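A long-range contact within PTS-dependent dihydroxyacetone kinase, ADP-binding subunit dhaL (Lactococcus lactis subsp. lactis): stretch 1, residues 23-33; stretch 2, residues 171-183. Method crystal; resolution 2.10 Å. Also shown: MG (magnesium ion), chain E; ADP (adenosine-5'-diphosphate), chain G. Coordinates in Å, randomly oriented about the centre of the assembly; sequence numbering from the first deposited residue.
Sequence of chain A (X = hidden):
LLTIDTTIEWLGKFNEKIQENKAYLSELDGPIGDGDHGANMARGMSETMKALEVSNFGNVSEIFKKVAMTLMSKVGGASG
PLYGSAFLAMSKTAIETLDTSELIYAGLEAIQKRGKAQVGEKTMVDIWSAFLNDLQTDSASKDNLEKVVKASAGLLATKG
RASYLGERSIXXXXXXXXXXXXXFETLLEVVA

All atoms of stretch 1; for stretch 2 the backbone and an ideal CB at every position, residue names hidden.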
# COMPACT_ATOMS: atom_id res chain seq x y z
N ALA A 23 -19.34 -20.52 14.00
CA ALA A 23 -19.23 -20.85 12.58
C ALA A 23 -20.18 -19.97 11.77
O ALA A 23 -19.82 -19.47 10.73
CB ALA A 23 -19.51 -22.34 12.33
N TYR A 24 -21.41 -19.80 12.27
CA TYR A 24 -22.41 -18.99 11.56
C TYR A 24 -21.99 -17.52 11.41
O TYR A 24 -22.09 -16.95 10.32
CB TYR A 24 -23.80 -19.13 12.21
CG TYR A 24 -24.88 -18.32 11.51
CD1 TYR A 24 -25.26 -18.62 10.20
CD2 TYR A 24 -25.51 -17.26 12.15
CE1 TYR A 24 -26.26 -17.88 9.54
CE2 TYR A 24 -26.51 -16.50 11.50
CZ TYR A 24 -26.87 -16.82 10.19
OH TYR A 24 -27.84 -16.09 9.55
N LEU A 25 -21.46 -16.94 12.48
CA LEU A 25 -20.96 -15.56 12.41
C LEU A 25 -19.81 -15.36 11.43
O LEU A 25 -19.76 -14.35 10.74
CB LEU A 25 -20.56 -15.07 13.81
CG LEU A 25 -21.71 -14.93 14.79
CD1 LEU A 25 -21.14 -14.77 16.16
CD2 LEU A 25 -22.55 -13.70 14.39
N SER A 26 -18.87 -16.30 11.40
CA SER A 26 -17.79 -16.24 10.42
C SER A 26 -18.32 -16.47 8.99
O SER A 26 -17.78 -15.94 8.04
CB SER A 26 -16.73 -17.29 10.77
OG SER A 26 -16.14 -17.00 12.02
N GLU A 27 -19.37 -17.28 8.87
CA GLU A 27 -20.03 -17.53 7.59
C GLU A 27 -20.65 -16.24 7.06
O GLU A 27 -20.47 -15.91 5.90
CB GLU A 27 -21.11 -18.59 7.76
CG GLU A 27 -21.76 -19.01 6.48
CD GLU A 27 -22.89 -19.97 6.74
OE1 GLU A 27 -22.60 -21.13 7.12
OE2 GLU A 27 -24.05 -19.57 6.55
N LEU A 28 -21.35 -15.53 7.92
CA LEU A 28 -21.84 -14.21 7.60
C LEU A 28 -20.72 -13.24 7.19
O LEU A 28 -20.95 -12.38 6.36
CB LEU A 28 -22.64 -13.64 8.77
CG LEU A 28 -23.96 -14.33 9.15
CD1 LEU A 28 -24.63 -13.53 10.23
CD2 LEU A 28 -24.91 -14.48 7.96
N ASP A 29 -19.52 -13.42 7.75
CA ASP A 29 -18.36 -12.56 7.48
C ASP A 29 -17.57 -13.00 6.24
O ASP A 29 -16.50 -12.47 5.96
CB ASP A 29 -17.45 -12.55 8.71
CG ASP A 29 -16.57 -11.31 8.79
OD1 ASP A 29 -16.97 -10.20 8.37
OD2 ASP A 29 -15.45 -11.47 9.30
N GLY A 30 -18.11 -13.98 5.52
CA GLY A 30 -17.47 -14.49 4.31
C GLY A 30 -17.75 -13.65 3.07
O GLY A 30 -16.83 -13.12 2.49
N PRO A 31 -19.02 -13.54 2.65
CA PRO A 31 -19.33 -12.78 1.43
C PRO A 31 -18.97 -11.30 1.56
O PRO A 31 -18.62 -10.66 0.58
CB PRO A 31 -20.85 -12.97 1.29
CG PRO A 31 -21.17 -14.20 2.08
CD PRO A 31 -20.24 -14.13 3.24
N ILE A 32 -19.06 -10.78 2.78
CA ILE A 32 -18.86 -9.36 2.99
C ILE A 32 -17.76 -9.07 4.00
O ILE A 32 -17.82 -8.06 4.69
CB ILE A 32 -20.19 -8.64 3.35
CG1 ILE A 32 -20.84 -9.27 4.60
CG2 ILE A 32 -21.13 -8.64 2.13
CD1 ILE A 32 -22.06 -8.54 5.14
N GLY A 33 -16.76 -9.94 4.09
CA GLY A 33 -15.62 -9.68 4.96
C GLY A 33 -14.56 -10.73 4.80
O GLY A 33 -14.40 -11.31 3.72
N UNK A 171 -27.94 -8.22 0.19
CA UNK A 171 -28.34 -9.62 0.21
C UNK A 171 -27.57 -10.47 1.21
O UNK A 171 -27.77 -11.69 1.26
CB UNK A 171 -28.17 -10.22 -1.19
N UNK A 172 -26.71 -9.83 2.01
CA UNK A 172 -25.93 -10.53 3.02
C UNK A 172 -26.12 -9.91 4.40
O UNK A 172 -25.96 -8.70 4.58
CB UNK A 172 -24.45 -10.52 2.64
N UNK A 173 -26.50 -10.75 5.37
CA UNK A 173 -26.68 -10.30 6.75
C UNK A 173 -25.33 -9.88 7.37
O UNK A 173 -24.34 -10.58 7.20
CB UNK A 173 -27.33 -11.41 7.58
N UNK A 174 -25.30 -8.73 8.03
CA UNK A 174 -24.09 -8.21 8.67
C UNK A 174 -23.70 -9.02 9.92
O UNK A 174 -24.51 -9.18 10.82
CB UNK A 174 -24.29 -6.74 9.05
N UNK A 175 -22.47 -9.56 9.97
CA UNK A 175 -22.08 -10.37 11.14
C UNK A 175 -22.07 -9.64 12.51
O UNK A 175 -22.54 -10.21 13.48
CB UNK A 175 -20.68 -10.94 10.89
N UNK A 176 -21.56 -8.42 12.58
CA UNK A 176 -21.59 -7.63 13.80
C UNK A 176 -23.01 -7.36 14.29
O UNK A 176 -23.25 -7.33 15.50
CB UNK A 176 -20.86 -6.30 13.58
N UNK A 177 -23.94 -7.12 13.36
CA UNK A 177 -25.35 -6.94 13.69
C UNK A 177 -25.89 -8.19 14.38
O UNK A 177 -26.60 -8.10 15.38
CB UNK A 177 -26.16 -6.63 12.43
N UNK A 178 -25.55 -9.36 13.84
CA UNK A 178 -25.94 -10.64 14.43
C UNK A 178 -25.31 -10.86 15.80
O UNK A 178 -25.99 -11.30 16.74
CB UNK A 178 -25.55 -11.79 13.50
N UNK A 179 -24.02 -10.60 15.93
CA UNK A 179 -23.40 -10.81 17.23
C UNK A 179 -24.02 -9.81 18.24
O UNK A 179 -24.29 -10.16 19.36
CB UNK A 179 -21.88 -10.64 17.14
N UNK A 180 -24.33 -8.59 17.80
CA UNK A 180 -25.02 -7.65 18.70
C UNK A 180 -26.43 -8.09 19.10
O UNK A 180 -26.87 -7.79 20.21
CB UNK A 180 -25.10 -6.28 18.03
N UNK A 181 -27.12 -8.80 18.22
CA UNK A 181 -28.44 -9.37 18.53
C UNK A 181 -28.35 -10.38 19.68
O UNK A 181 -29.16 -10.36 20.62
CB UNK A 181 -29.03 -10.04 17.29
N UNK A 182 -27.34 -11.26 19.61
CA UNK A 182 -27.09 -12.22 20.69
C UNK A 182 -26.84 -11.50 22.01
O UNK A 182 -27.28 -11.94 23.06
CB UNK A 182 -25.90 -13.12 20.35
N UNK A 183 -26.13 -10.38 21.95
CA UNK A 183 -25.84 -9.59 23.14
C UNK A 183 -27.11 -9.10 23.84
O UNK A 183 -27.25 -9.23 25.07
CB UNK A 183 -24.96 -8.39 22.77
MG MG E . -13.89 -10.21 9.92
PB ADP G . -13.07 -7.20 10.69
O1B ADP G . -12.64 -8.58 10.30
O2B ADP G . -11.93 -6.30 11.03
O3B ADP G . -14.06 -6.57 9.71
PA ADP G . -14.99 -8.51 12.43
O1A ADP G . -15.20 -9.44 11.29
O2A ADP G . -14.65 -9.14 13.76
O3A ADP G . -13.88 -7.38 12.08
O5' ADP G . -16.30 -7.58 12.63
C5' ADP G . -17.04 -7.12 11.49
C4' ADP G . -18.18 -6.27 12.01
O4' ADP G . -17.71 -5.06 12.62
C3' ADP G . -19.14 -5.83 10.92
O3' ADP G . -20.11 -6.85 10.71
C2' ADP G . -19.74 -4.54 11.47
O2' ADP G . -20.95 -4.75 12.20
C1' ADP G . -18.71 -4.05 12.48
N9 ADP G . -18.05 -2.84 11.98
C8 ADP G . -17.02 -2.83 11.10
N7 ADP G . -16.64 -1.57 10.83
C5 ADP G . -17.44 -0.76 11.54
C6 ADP G . -17.57 0.70 11.71
N6 ADP G . -16.73 1.52 11.05
N1 ADP G . -18.53 1.16 12.55
C2 ADP G . -19.36 0.34 13.22
N3 ADP G . -19.30 -0.99 13.11
C4 ADP G . -18.38 -1.58 12.30

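Position 171 lies out of reach of stretch 1, and its positive phi (98°) by itself favours glycine; the residue is Gly171.

At position 172 the CA-to-CB bond points toward stretch 1, with the ideal CB 3.8 Å from Ile32 CG2 and 4.6 Å from Pro31 CB. These aliphatic surfaces would suit a flat ring or a branched apolar chain. The residue is His172, whose ring lies against the proline: Pro31 CB sits 3.6 Å from the centroid of the His172 ring, 13° off its normal, a CH-pi contact over one face.

Position 173 directs its CB sideways, 3.9 Å from Leu28 CD2, with Tyr24 OH farther off at 5.1 Å. An apolar side chain of medium size would fit. Ile173 places CG2 3.9 Å from Leu28 CD1. Its backbone also takes part, since one water donates to both Ile173 O and Leu28 O, 2.6 Å from each, and so bridges the two stretches.

Position 174 points away from stretch 1 and directly precedes a helix, with the ribose hydroxyls of ADP close by. Asp, Asn, Ser or Thr could cap there; a carboxylate could also receive the ribose hydroxyls. Asp174 does both: OD2 accepts from the backbone N of position 177 (3.0 Å) as the N-cap, while OD1 and OD2 accept from ADP O3' (2.6 Å) and O2' (2.7 Å), respectively.

At position 175 the CB points toward stretch 1, 3.5 Å from Leu25 O and 4.0 Å from Leu28 CB. The space is tight, and the first turn of a helix tolerates proline, so alanine or proline would suit. Pro175 packs its CB 3.9 Å from Leu28 CB and its CD 4.0 Å from Ile32 CD1.

An ideal CB at position 176 would be 2.1 Å from ADP O2', which calls for glycine. In Gly176, N donates to ADP O3' (2.8 Å).

Position 177 faces sideways without contact and is permissive; Thr177 OG1 donates to Asp174 OD2 (2.7 Å).

Position 178 points toward Leu25 and Leu28, its CB 3.7 Å from Leu25 CD2. Leucine, methionine or glutamine could serve. Gln178 lays CG 3.5 Å from Leu25 CD2 and brings NE2 to the Tyr24 ring edge, 3.6 Å from CE2.

Position 179 lies beside Leu25 CD2, where a small residue suits; Ser179 CB is 4.1 Å from that atom.

Positions 180 and 181 are out of reach: Ser180 and Ala181.

Position 182 points toward stretch 1 from a distance, so a long side chain is needed. Tyr182 brings CE2 3.8 Å from Leu25 CD1, helping to enclose Leu25 as a knob.

Position 183 is out of reach of stretch 1, which sets no demand there; the residue is Leu183.

Stretch 2, residues 171-183: GHIDPGTQSSAYL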
# COMPACT_ATOMS: atom_id res chain seq x y z
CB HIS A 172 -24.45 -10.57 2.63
CG HIS A 172 -24.21 -11.24 1.31
ND1 HIS A 172 -24.35 -12.60 1.14
CD2 HIS A 172 -23.92 -10.73 0.09
CE1 HIS A 172 -24.14 -12.91 -0.13
NE2 HIS A 172 -23.87 -11.79 -0.78
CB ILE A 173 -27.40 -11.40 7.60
CG1 ILE A 173 -28.80 -11.65 7.04
CG2 ILE A 173 -27.38 -11.04 9.11
CD1 ILE A 173 -29.52 -12.91 7.57
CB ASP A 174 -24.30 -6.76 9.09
CG ASP A 174 -23.06 -6.15 9.70
OD1 ASP A 174 -21.99 -6.16 9.05
OD2 ASP A 174 -23.16 -5.67 10.85
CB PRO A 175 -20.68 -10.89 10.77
CG PRO A 175 -20.21 -10.10 9.63
CD PRO A 175 -21.43 -9.52 8.93
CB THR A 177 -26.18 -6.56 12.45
OG1 THR A 177 -25.67 -5.35 11.88
CG2 THR A 177 -27.66 -6.34 12.80
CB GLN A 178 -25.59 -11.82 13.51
CG GLN A 178 -26.01 -13.18 14.06
CD GLN A 178 -27.50 -13.33 14.24
OE1 GLN A 178 -28.05 -13.04 15.32
NE2 GLN A 178 -28.18 -13.76 13.19
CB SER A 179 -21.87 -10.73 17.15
OG SER A 179 -21.45 -9.43 16.72
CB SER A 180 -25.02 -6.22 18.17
OG SER A 180 -23.73 -5.63 18.27
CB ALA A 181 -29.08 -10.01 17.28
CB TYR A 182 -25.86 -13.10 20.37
CG TYR A 182 -25.93 -13.96 19.12
CD1 TYR A 182 -27.15 -14.49 18.66
CD2 TYR A 182 -24.77 -14.26 18.41
CE1 TYR A 182 -27.19 -15.31 17.49
CE2 TYR A 182 -24.79 -15.05 17.27
CZ TYR A 182 -25.99 -15.57 16.80
OH TYR A 182 -25.97 -16.34 15.67
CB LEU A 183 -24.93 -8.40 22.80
CG LEU A 183 -24.41 -7.58 23.98
CD1 LEU A 183 -23.57 -8.46 24.91
CD2 LEU A 183 -23.58 -6.42 23.46
O HOH W 1 -23.31 -12.04 5.27
O HOH W 2 -14.78 -8.73 8.33
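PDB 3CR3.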